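Local coordinates for protein Lys-gingipain W83 (Porphyromonas gingivalis, PDB 3KM5) that cleaves proteins after lysine as a secreted protease and may act as a virulence factor, the piece described here being its K2 cleaved adhesin domain, a calcium-binding beta jelly roll, at residues G32-W43 with G49-S57; L63-V74 with K154-D165. All coordinates share one frame; numbering follows the deposited sequence.

Interaction 1 (G32-W43 with G49-S57); sequences GWLCLSSGQLDW and GSNVVSSFS. With CA (calcium ion), chain D; NO3 (nitrate ion), chain F.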
loop_
_atom_site.group_PDB
_atom_site.type_symbol
_atom_site.label_atom_id
_atom_site.label_comp_id
_atom_site.label_asym_id
_atom_site.label_seq_id
_atom_site.Cartn_x
_atom_site.Cartn_y
_atom_site.Cartn_z
ATOM N N GLY A 32 -2.242 -10.112 3.436
ATOM C CA GLY A 32 -1.239 -9.332 2.777
ATOM C C GLY A 32 -1.884 -8.247 1.948
ATOM O O GLY A 32 -3.001 -7.804 2.249
ATOM N N TRP A 33 -1.149 -7.801 0.930
ATOM C CA TRP A 33 -1.637 -6.747 0.044
ATOM C C TRP A 33 -2.718 -7.256 -0.908
ATOM O O TRP A 33 -2.517 -8.269 -1.588
ATOM C CB TRP A 33 -0.488 -6.196 -0.777
ATOM C CG TRP A 33 0.504 -5.363 -0.015
ATOM C CD1 TRP A 33 1.692 -5.784 0.470
ATOM C CD2 TRP A 33 0.423 -3.961 0.300
ATOM N NE1 TRP A 33 2.358 -4.760 1.058
ATOM C CE2 TRP A 33 1.596 -3.619 1.001
ATOM C CE3 TRP A 33 -0.547 -2.981 0.103
ATOM C CZ2 TRP A 33 1.860 -2.305 1.408
ATOM C CZ3 TRP A 33 -0.299 -1.691 0.542
ATOM C CH2 TRP A 33 0.887 -1.376 1.211
ATOM N N LEU A 34 -3.847 -6.552 -0.955
ATOM C CA LEU A 34 -4.973 -6.907 -1.816
ATOM C C LEU A 34 -5.515 -5.657 -2.489
ATOM O O LEU A 34 -5.596 -4.595 -1.867
ATOM C CB LEU A 34 -6.137 -7.506 -1.013
ATOM C CG LEU A 34 -5.970 -8.876 -0.344
ATOM C CD1 LEU A 34 -7.235 -9.150 0.452
ATOM C CD2 LEU A 34 -5.754 -9.969 -1.362
ATOM N N CYS A 35 -5.984 -5.806 -3.719
ATOM C CA CYS A 35 -6.754 -4.771 -4.374
ATOM C C CYS A 35 -8.130 -4.696 -3.731
ATOM O O CYS A 35 -8.713 -5.722 -3.409
ATOM C CB CYS A 35 -6.905 -5.120 -5.845
ATOM S SG CYS A 35 -8.080 -4.092 -6.796
ATOM N N LEU A 36 -8.589 -3.476 -3.468
ATOM C CA LEU A 36 -9.954 -3.209 -3.000
ATOM C C LEU A 36 -10.650 -2.273 -3.976
ATOM O O LEU A 36 -10.012 -1.356 -4.515
ATOM C CB LEU A 36 -9.962 -2.521 -1.652
ATOM C CG LEU A 36 -9.209 -3.208 -0.519
ATOM C CD1 LEU A 36 -9.287 -2.337 0.747
ATOM C CD2 LEU A 36 -9.676 -4.658 -0.274
ATOM N N SER A 37 -11.955 -2.500 -4.196
ATOM C CA SER A 37 -12.780 -1.605 -4.999
ATOM C C SER A 37 -13.852 -0.896 -4.177
ATOM O O SER A 37 -14.522 -1.524 -3.343
ATOM C CB SER A 37 -13.489 -2.385 -6.095
ATOM O OG SER A 37 -14.369 -1.510 -6.788
ATOM N N SER A 38 -14.010 0.396 -4.414
ATOM C CA SER A 38 -15.069 1.185 -3.796
ATOM C C SER A 38 -16.468 0.706 -4.195
ATOM O O SER A 38 -17.444 1.036 -3.519
ATOM C CB SER A 38 -14.926 2.670 -4.160
ATOM O OG SER A 38 -15.025 2.815 -5.575
ATOM N N GLY A 39 -16.567 -0.023 -5.301
ATOM C CA GLY A 39 -17.840 -0.641 -5.709
ATOM C C GLY A 39 -18.201 -1.868 -4.872
ATOM O O GLY A 39 -19.311 -2.398 -4.995
ATOM N N GLN A 40 -17.276 -2.341 -4.031
ATOM C CA GLN A 40 -17.520 -3.492 -3.151
ATOM C C GLN A 40 -17.535 -3.139 -1.663
ATOM O O GLN A 40 -18.198 -3.819 -0.874
ATOM C CB GLN A 40 -16.495 -4.609 -3.402
ATOM C CG GLN A 40 -16.623 -5.270 -4.767
ATOM C CD GLN A 40 -17.986 -5.900 -5.000
ATOM O OE1 GLN A 40 -18.650 -5.613 -5.996
ATOM N NE2 GLN A 40 -18.417 -6.745 -4.070
ATOM N N LEU A 41 -16.815 -2.086 -1.276
ATOM C CA LEU A 41 -16.755 -1.666 0.120
ATOM C C LEU A 41 -17.304 -0.268 0.237
ATOM O O LEU A 41 -16.754 0.679 -0.340
ATOM C CB LEU A 41 -15.319 -1.685 0.632
ATOM C CG LEU A 41 -14.663 -3.053 0.753
ATOM C CD1 LEU A 41 -13.196 -2.804 1.108
ATOM C CD2 LEU A 41 -15.326 -3.914 1.794
ATOM N N ASP A 42 -18.401 -0.129 0.982
ATOM C CA ASP A 42 -19.056 1.165 1.120
ATOM C C ASP A 42 -18.122 2.208 1.729
ATOM O O ASP A 42 -18.171 3.380 1.344
ATOM C CB ASP A 42 -20.343 1.046 1.954
ATOM N N TRP A 43 -17.247 1.779 2.647
ATOM C CA TRP A 43 -16.368 2.704 3.389
ATOM C C TRP A 43 -15.226 3.305 2.568
ATOM O O TRP A 43 -14.687 4.331 2.912
ATOM C CB TRP A 43 -15.800 2.065 4.674
ATOM C CG TRP A 43 -14.897 0.846 4.539
ATOM C CD1 TRP A 43 -15.279 -0.457 4.657
ATOM C CD2 TRP A 43 -13.475 0.827 4.313
ATOM N NE1 TRP A 43 -14.188 -1.289 4.509
ATOM C CE2 TRP A 43 -13.070 -0.519 4.301
ATOM C CE3 TRP A 43 -12.511 1.821 4.116
ATOM C CZ2 TRP A 43 -11.731 -0.893 4.103
ATOM C CZ3 TRP A 43 -11.184 1.449 3.939
ATOM C CH2 TRP A 43 -10.809 0.106 3.927
ATOM N N GLY A 49 -10.251 6.682 -9.805
ATOM C CA GLY A 49 -11.076 5.542 -10.184
ATOM C C GLY A 49 -11.754 4.869 -9.010
ATOM O O GLY A 49 -12.134 5.566 -8.060
ATOM N N SER A 50 -11.918 3.543 -9.087
ATOM C CA SER A 50 -12.592 2.812 -8.015
ATOM C C SER A 50 -11.654 1.976 -7.162
ATOM O O SER A 50 -12.024 1.575 -6.049
ATOM C CB SER A 50 -13.713 1.918 -8.555
ATOM O OG SER A 50 -13.209 0.832 -9.311
ATOM N N ASN A 51 -10.441 1.722 -7.651
ATOM C CA ASN A 51 -9.564 0.728 -7.014
ATOM C C ASN A 51 -8.318 1.279 -6.315
ATOM O O ASN A 51 -7.691 2.227 -6.752
ATOM C CB ASN A 51 -9.107 -0.288 -8.061
ATOM C CG ASN A 51 -10.253 -1.211 -8.547
ATOM O OD1 ASN A 51 -11.391 -1.042 -8.150
ATOM N ND2 ASN A 51 -9.934 -2.173 -9.366
ATOM N N VAL A 52 -7.970 0.618 -5.233
ATOM C CA VAL A 52 -6.682 0.863 -4.534
ATOM C C VAL A 52 -6.006 -0.469 -4.252
ATOM O O VAL A 52 -6.573 -1.512 -4.520
ATOM C CB VAL A 52 -6.932 1.590 -3.186
ATOM C CG1 VAL A 52 -7.737 2.896 -3.439
ATOM C CG2 VAL A 52 -7.655 0.642 -2.228
ATOM N N VAL A 53 -4.807 -0.437 -3.669
ATOM C CA VAL A 53 -4.244 -1.633 -3.023
ATOM C C VAL A 53 -4.177 -1.366 -1.496
ATOM O O VAL A 53 -4.023 -0.204 -1.077
ATOM C CB VAL A 53 -2.890 -2.025 -3.639
ATOM C CG1 VAL A 53 -1.767 -1.056 -3.206
ATOM C CG2 VAL A 53 -2.535 -3.508 -3.372
ATOM N N SER A 54 -4.273 -2.420 -0.685
ATOM C CA SER A 54 -4.474 -2.259 0.770
ATOM C C SER A 54 -3.677 -3.307 1.505
ATOM O O SER A 54 -3.465 -4.405 1.006
ATOM C CB SER A 54 -5.957 -2.467 1.108
ATOM O OG SER A 54 -6.338 -3.827 0.905
ATOM N N SER A 55 -3.277 -2.946 2.722
ATOM C CA SER A 55 -2.710 -3.877 3.687
ATOM C C SER A 55 -3.175 -3.440 5.097
ATOM O O SER A 55 -3.223 -2.268 5.419
ATOM C CB SER A 55 -1.178 -3.895 3.574
ATOM O OG SER A 55 -0.610 -4.772 4.564
ATOM N N PHE A 56 -3.568 -4.405 5.890
ATOM C CA PHE A 56 -4.199 -4.149 7.186
ATOM C C PHE A 56 -3.293 -4.473 8.393
ATOM O O PHE A 56 -2.572 -5.485 8.424
ATOM C CB PHE A 56 -5.516 -4.946 7.283
ATOM C CG PHE A 56 -6.559 -4.439 6.350
ATOM C CD1 PHE A 56 -7.512 -3.540 6.775
ATOM C CD2 PHE A 56 -6.551 -4.787 5.013
ATOM C CE1 PHE A 56 -8.461 -3.063 5.922
ATOM C CE2 PHE A 56 -7.495 -4.318 4.138
ATOM C CZ PHE A 56 -8.454 -3.426 4.584
ATOM N N SER A 57 -3.353 -3.637 9.434
ATOM C CA SER A 57 -2.849 -4.018 10.760
ATOM C C SER A 57 -4.014 -4.294 11.713
ATOM O O SER A 57 -3.750 -4.683 12.865
ATOM C CB SER A 57 -1.912 -2.977 11.330
ATOM O OG SER A 57 -2.561 -1.765 11.587
HETATM CA CA CA D . -7.108 3.771 -8.450
HETATM N N NO3 F . -4.957 -11.411 2.111
HETATM O O1 NO3 F . -3.773 -11.484 1.385
HETATM O O2 NO3 F . -5.210 -10.331 2.933
HETATM O O3 NO3 F . -5.939 -12.432 2.032
HETATM O O HOH W 1 -3.799 -7.290 4.845
HETATM O O HOH W 2 -5.550 -6.410 2.101
HETATM O O HOH W 3 -13.566 5.417 -5.529
HETATM O O HOH W 4 -6.286 5.440 -9.905
#
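Strands 34-37 and 51-56 pair antiparallel in one sheet of the beta jelly roll, their axes 129° apart and 4.4 Å at closest, with L34-S54 and L36-V52 as hydrogen-bonded pairs and C35-V53 and S37-N51 as non-hydrogen-bonded ones. Two donors of S54 grip the carbonyl of L34: the backbone N at 2.8 Å from L34 O and, from the opposite face of the carbonyl plane, OG at 3.0 Å from the same oxygen. The torsion that allows this sets S54 OG between its own N and carbonyl carbon (chi1 68°). L36 lies against the same serine, CD1 only 3.4 Å from S54 CB, a tight carbon pair, and CD1 also meets the edge of the F56 ring at CZ. On the other side of the sheet, W33 lays one face over S55: CB of S55 stands 3.6 Å from the centroid of the six-membered ring and 10° off its normal, a CH-pi contact. At the calcium end N51 O binds the metal at 2.4 Å; T8, E10, G48 and D172 complete the protein ligands, and N51 ND2 donates to F9 O. Where the strands part, S38 N bonds to S50 O, while S37 OG accepts from G39 N at 3.0 Å, closing an ST turn.

Interaction 2 (L63-V74 with K154-D165); sequences LNPDNYLISKDV and KYVAFRHYNCSD. With CA (calcium ion), chain C.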
loop_
_atom_site.group_PDB
_atom_site.type_symbol
_atom_site.label_atom_id
_atom_site.label_comp_id
_atom_site.label_asym_id
_atom_site.label_seq_id
_atom_site.Cartn_x
_atom_site.Cartn_y
_atom_site.Cartn_z
ATOM N N LEU A 63 -3.447 -7.387 13.894
ATOM C CA LEU A 63 -2.402 -8.036 13.078
ATOM C C LEU A 63 -1.054 -7.373 13.308
ATOM O O LEU A 63 -1.006 -6.212 13.743
ATOM C CB LEU A 63 -2.749 -7.945 11.590
ATOM C CG LEU A 63 -4.106 -8.500 11.206
ATOM C CD1 LEU A 63 -4.527 -8.150 9.765
ATOM C CD2 LEU A 63 -4.164 -10.004 11.446
ATOM N N ASN A 64 0.005 -8.106 12.979
ATOM C CA ASN A 64 1.401 -7.711 13.054
ATOM C C ASN A 64 2.040 -7.920 11.664
ATOM O O ASN A 64 2.776 -8.892 11.418
ATOM C CB ASN A 64 2.145 -8.539 14.107
ATOM C CG ASN A 64 1.863 -8.079 15.522
ATOM O OD1 ASN A 64 0.744 -8.228 16.033
ATOM N ND2 ASN A 64 2.894 -7.520 16.171
ATOM N N PRO A 65 1.684 -7.036 10.719
ATOM C CA PRO A 65 2.106 -7.316 9.353
ATOM C C PRO A 65 3.594 -7.177 9.058
ATOM O O PRO A 65 4.319 -6.428 9.713
ATOM C CB PRO A 65 1.356 -6.243 8.545
ATOM C CG PRO A 65 1.150 -5.125 9.529
ATOM C CD PRO A 65 0.812 -5.853 10.772
ATOM N N ASP A 66 4.027 -7.922 8.065
ATOM C CA ASP A 66 5.275 -7.682 7.346
ATOM C C ASP A 66 5.033 -8.103 5.901
ATOM O O ASP A 66 5.392 -9.209 5.475
ATOM C CB ASP A 66 6.462 -8.395 8.004
ATOM C CG ASP A 66 7.801 -7.999 7.372
ATOM O OD1 ASP A 66 7.799 -7.139 6.482
ATOM O OD2 ASP A 66 8.855 -8.606 7.687
ATOM N N ASN A 67 4.337 -7.221 5.194
ATOM C CA ASN A 67 3.779 -7.526 3.898
ATOM C C ASN A 67 4.478 -6.710 2.823
ATOM O O ASN A 67 4.561 -5.476 2.910
ATOM C CB ASN A 67 2.276 -7.185 3.845
ATOM C CG ASN A 67 1.453 -7.891 4.886
ATOM O OD1 ASN A 67 1.776 -8.998 5.292
ATOM N ND2 ASN A 67 0.324 -7.285 5.251
ATOM N N TYR A 68 5.013 -7.386 1.800
ATOM C CA TYR A 68 5.667 -6.721 0.661
ATOM C C TYR A 68 4.797 -6.722 -0.589
ATOM O O TYR A 68 4.252 -7.747 -0.983
ATOM C CB TYR A 68 6.990 -7.438 0.313
ATOM C CG TYR A 68 8.119 -7.413 1.330
ATOM C CD1 TYR A 68 9.321 -6.747 1.050
ATOM C CD2 TYR A 68 8.025 -8.130 2.473
ATOM C CE1 TYR A 68 10.375 -6.770 1.927
ATOM C CE2 TYR A 68 9.095 -8.154 3.376
ATOM C CZ TYR A 68 10.247 -7.479 3.080
ATOM O OH TYR A 68 11.292 -7.538 4.006
ATOM N N LEU A 69 4.766 -5.577 -1.210
ATOM C CA LEU A 69 4.136 -5.377 -2.516
ATOM C C LEU A 69 5.258 -4.984 -3.481
ATOM O O LEU A 69 5.866 -3.924 -3.309
ATOM C CB LEU A 69 3.083 -4.280 -2.422
ATOM C CG LEU A 69 2.444 -3.836 -3.744
ATOM C CD1 LEU A 69 1.611 -4.947 -4.281
ATOM C CD2 LEU A 69 1.580 -2.658 -3.493
ATOM N N ILE A 70 5.514 -5.815 -4.485
ATOM C CA ILE A 70 6.692 -5.709 -5.345
ATOM C C ILE A 70 6.334 -5.476 -6.813
ATOM O O ILE A 70 5.540 -6.209 -7.416
ATOM C CB ILE A 70 7.566 -6.994 -5.220
ATOM C CG1 ILE A 70 7.937 -7.222 -3.759
ATOM C CG2 ILE A 70 8.843 -6.924 -6.063
ATOM C CD1 ILE A 70 8.595 -8.602 -3.440
ATOM N N SER A 71 6.910 -4.421 -7.376
ATOM C CA SER A 71 6.628 -4.038 -8.760
ATOM C C SER A 71 7.184 -5.054 -9.746
ATOM O O SER A 71 7.974 -5.919 -9.432
ATOM C CB SER A 71 7.246 -2.683 -9.083
ATOM O OG SER A 71 8.674 -2.746 -9.126
ATOM N N LYS A 72 6.765 -4.889 -10.994
ATOM C CA LYS A 72 7.423 -5.484 -12.144
ATOM C C LYS A 72 8.803 -4.845 -12.294
ATOM O O LYS A 72 9.139 -3.846 -11.621
ATOM C CB LYS A 72 6.559 -5.245 -13.405
ATOM C CG LYS A 72 6.506 -3.797 -13.868
ATOM C CD LYS A 72 5.521 -3.642 -15.053
ATOM C CE LYS A 72 5.428 -2.212 -15.547
ATOM N NZ LYS A 72 4.519 -2.080 -16.732
ATOM N N ASP A 73 9.604 -5.403 -13.197
ATOM C CA ASP A 73 10.894 -4.815 -13.554
ATOM C C ASP A 73 10.686 -3.398 -14.102
ATOM O O ASP A 73 9.978 -3.201 -15.104
ATOM C CB ASP A 73 11.588 -5.729 -14.574
ATOM C CG ASP A 73 12.965 -5.268 -14.948
ATOM O OD1 ASP A 73 13.270 -4.059 -14.883
ATOM O OD2 ASP A 73 13.781 -6.140 -15.324
ATOM N N VAL A 74 11.203 -2.427 -13.358
ATOM C CA VAL A 74 11.165 -1.010 -13.705
ATOM C C VAL A 74 12.563 -0.425 -13.902
ATOM O O VAL A 74 12.794 0.787 -13.676
ATOM C CB VAL A 74 10.307 -0.162 -12.693
ATOM C CG1 VAL A 74 8.839 -0.566 -12.748
ATOM C CG2 VAL A 74 10.841 -0.250 -11.251
ATOM N N LYS A 154 15.775 -1.929 -9.886
ATOM C CA LYS A 154 15.073 -2.829 -10.787
ATOM C C LYS A 154 13.637 -3.126 -10.315
ATOM O O LYS A 154 12.717 -3.213 -11.110
ATOM C CB LYS A 154 15.865 -4.130 -10.904
ATOM C CG LYS A 154 15.248 -5.212 -11.764
ATOM C CD LYS A 154 16.296 -6.307 -12.019
ATOM C CE LYS A 154 15.778 -7.473 -12.810
ATOM N NZ LYS A 154 16.714 -8.624 -12.625
ATOM N N TYR A 155 13.469 -3.312 -9.008
ATOM C CA TYR A 155 12.151 -3.519 -8.410
ATOM C C TYR A 155 11.976 -2.556 -7.274
ATOM O O TYR A 155 12.920 -2.278 -6.535
ATOM C CB TYR A 155 11.989 -4.957 -7.890
ATOM C CG TYR A 155 12.202 -6.055 -8.918
ATOM C CD1 TYR A 155 11.196 -6.402 -9.822
ATOM C CD2 TYR A 155 13.404 -6.747 -8.991
ATOM C CE1 TYR A 155 11.373 -7.409 -10.742
ATOM C CE2 TYR A 155 13.592 -7.760 -9.937
ATOM C CZ TYR A 155 12.582 -8.079 -10.805
ATOM O OH TYR A 155 12.823 -9.106 -11.711
ATOM N N VAL A 156 10.748 -2.074 -7.135
ATOM C CA VAL A 156 10.356 -1.203 -6.045
ATOM C C VAL A 156 9.324 -1.967 -5.212
ATOM O O VAL A 156 8.386 -2.541 -5.756
ATOM C CB VAL A 156 9.779 0.109 -6.583
ATOM C CG1 VAL A 156 9.187 0.963 -5.423
ATOM C CG2 VAL A 156 10.837 0.904 -7.357
ATOM N N ALA A 157 9.513 -1.982 -3.904
ATOM C CA ALA A 157 8.590 -2.638 -2.998
ATOM C C ALA A 157 8.030 -1.649 -1.996
ATOM O O ALA A 157 8.728 -0.731 -1.564
ATOM C CB ALA A 157 9.318 -3.759 -2.220
ATOM N N PHE A 158 6.773 -1.847 -1.619
ATOM C CA PHE A 158 6.155 -1.166 -0.482
ATOM C C PHE A 158 5.959 -2.229 0.587
ATOM O O PHE A 158 5.392 -3.314 0.339
ATOM C CB PHE A 158 4.808 -0.552 -0.892
ATOM C CG PHE A 158 4.935 0.521 -1.882
ATOM C CD1 PHE A 158 4.951 1.854 -1.475
ATOM C CD2 PHE A 158 4.999 0.236 -3.226
ATOM C CE1 PHE A 158 5.084 2.880 -2.396
ATOM C CE2 PHE A 158 5.125 1.252 -4.156
ATOM C CZ PHE A 158 5.153 2.594 -3.739
ATOM N N ARG A 159 6.437 -1.927 1.790
ATOM C CA ARG A 159 6.481 -2.892 2.879
ATOM C C ARG A 159 5.711 -2.322 4.048
ATOM O O ARG A 159 6.112 -1.310 4.607
ATOM C CB ARG A 159 7.926 -3.193 3.270
ATOM C CG ARG A 159 8.055 -4.289 4.323
ATOM C CD ARG A 159 9.492 -4.372 4.751
ATOM N NE ARG A 159 9.734 -5.341 5.809
ATOM C CZ ARG A 159 10.892 -5.500 6.444
ATOM N NH1 ARG A 159 11.944 -4.728 6.143
ATOM N NH2 ARG A 159 10.990 -6.423 7.383
ATOM N N HIS A 160 4.595 -2.944 4.404
ATOM C CA HIS A 160 3.809 -2.560 5.570
ATOM C C HIS A 160 4.311 -3.426 6.715
ATOM O O HIS A 160 4.167 -4.660 6.696
ATOM C CB HIS A 160 2.304 -2.797 5.278
ATOM C CG HIS A 160 1.360 -2.439 6.388
ATOM N ND1 HIS A 160 0.127 -3.045 6.502
ATOM C CD2 HIS A 160 1.422 -1.508 7.384
ATOM C CE1 HIS A 160 -0.552 -2.471 7.478
ATOM N NE2 HIS A 160 0.218 -1.554 8.043
ATOM N N TYR A 161 4.918 -2.797 7.713
ATOM C CA TYR A 161 5.585 -3.551 8.756
ATOM C C TYR A 161 5.845 -2.680 9.948
ATOM O O TYR A 161 5.603 -1.489 9.909
ATOM C CB TYR A 161 6.889 -4.163 8.222
ATOM C CG TYR A 161 8.129 -3.296 8.248
ATOM C CD1 TYR A 161 9.259 -3.729 8.921
ATOM C CD2 TYR A 161 8.191 -2.075 7.593
ATOM C CE1 TYR A 161 10.383 -2.966 8.974
ATOM C CE2 TYR A 161 9.319 -1.330 7.625
ATOM C CZ TYR A 161 10.419 -1.768 8.323
ATOM O OH TYR A 161 11.597 -1.024 8.374
ATOM N N ASN A 162 6.345 -3.297 11.021
ATOM C CA ASN A 162 6.759 -2.532 12.210
ATOM C C ASN A 162 5.601 -1.742 12.825
ATOM O O ASN A 162 5.794 -0.615 13.285
ATOM C CB ASN A 162 7.958 -1.603 11.905
ATOM C CG ASN A 162 9.287 -2.245 12.146
ATOM O OD1 ASN A 162 9.405 -3.474 12.286
ATOM N ND2 ASN A 162 10.323 -1.413 12.199
ATOM N N CYS A 163 4.408 -2.347 12.857
ATOM C CA CYS A 163 3.210 -1.724 13.432
ATOM C C CYS A 163 2.199 -2.833 13.733
ATOM O O CYS A 163 2.303 -3.944 13.230
ATOM C CB CYS A 163 2.587 -0.656 12.521
ATOM S SG CYS A 163 2.015 -1.268 10.923
ATOM N N SER A 164 1.237 -2.518 14.580
ATOM C CA SER A 164 0.205 -3.491 14.950
ATOM C C SER A 164 -1.065 -2.794 15.426
ATOM O O SER A 164 -0.995 -1.789 16.149
ATOM C CB SER A 164 0.724 -4.433 16.045
ATOM O OG SER A 164 -0.280 -5.354 16.470
ATOM N N ASP A 165 -2.214 -3.340 15.033
ATOM C CA ASP A 165 -3.508 -2.963 15.624
ATOM C C ASP A 165 -3.807 -1.482 15.446
ATOM O O ASP A 165 -4.299 -0.804 16.355
ATOM C CB ASP A 165 -3.525 -3.351 17.119
ATOM C CG ASP A 165 -4.926 -3.505 17.690
ATOM O OD1 ASP A 165 -5.905 -3.684 16.940
ATOM O OD2 ASP A 165 -5.033 -3.484 18.932
HETATM CA CA CA C . 0.889 -10.838 6.599
HETATM O O HOH W 5 -1.809 -7.303 17.274
HETATM O O HOH W 6 1.566 -6.704 18.862
HETATM O O HOH W 7 4.300 -5.588 12.309
HETATM O O HOH W 8 7.163 -6.292 11.306
HETATM O O HOH W 9 -0.209 -9.256 8.104
#
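The guanidinium of R159 is sandwiched: Y68 OH sits 3.2 Å above one face and Y161 CD1 3.4 Å above the other, while D66 meets its edge. These groups ride on strands 66-70 and 155-161, antiparallel neighbours in the five-stranded sheet of the jelly roll. The salt bridge is side-on and uses two nitrogens: NE of R159 lies 2.7 Å from D66 OD1 on that oxygen's syn side, and NH2 reaches OD2 from above the carboxylate plane at 3.1 Å. Both acceptors stay near the guanidinium plane, the two planar groups being turned 26° from each other. With CG anti to the backbone N (chi1 -175°), R159 puts CG over the centre of the Y68 ring, 4.0 Å from the centroid, and the extended chain from CG to NE carries the head on to D66; ring and guanidinium are nearly parallel.

On the inner face, P65 CG lies over the centre of the H160 imidazole, 3.8 Å from the centroid. Both imidazole nitrogens are engaged, NE2 with D93 and ND1 with a partner in the other sheet, which pins the ring's rotation. N67 holds the calcium ion through OD1, alongside D25, D27, D29 and Q31, while its ND2 also turns to the other sheet. L69 and F158 continue this face toward the core, where F158 packs on L171 and I174 of strand 168-177.

Toward the other end, K154 and Y155 both face S100 in a classic beta bulge. S71 OG, placed between its N and carbonyl carbon, accepts from V156 N at 3.0 Å with an N-H...O angle of 178° and gives its own proton to K72 O.

Overall arrangement
Interactions 1 and 2 belong to the two different sheets of the jelly roll, their centres 16 Å apart, and follow each other along the chain, strand 51-56 leading into strand 66-70. Interaction 1 is the more buried, joining strands close in sequence; interaction 2 joins segments 80 residues apart in the chain and is partly exposed, with a salt bridge on its outer face, whereas none links the segments of interaction 1. Their facing sides meet between the sheets: S55 OG lies 2.7 Å from H160 ND1 and 2.8 Å from N67 ND2, probable hydrogen bonds, while W33 packs against L69 and the backbone of Y68. Each supplies a ligand to a different calcium ion, a backbone carbonyl in 49-57 and a side-chain amide oxygen in 63-74.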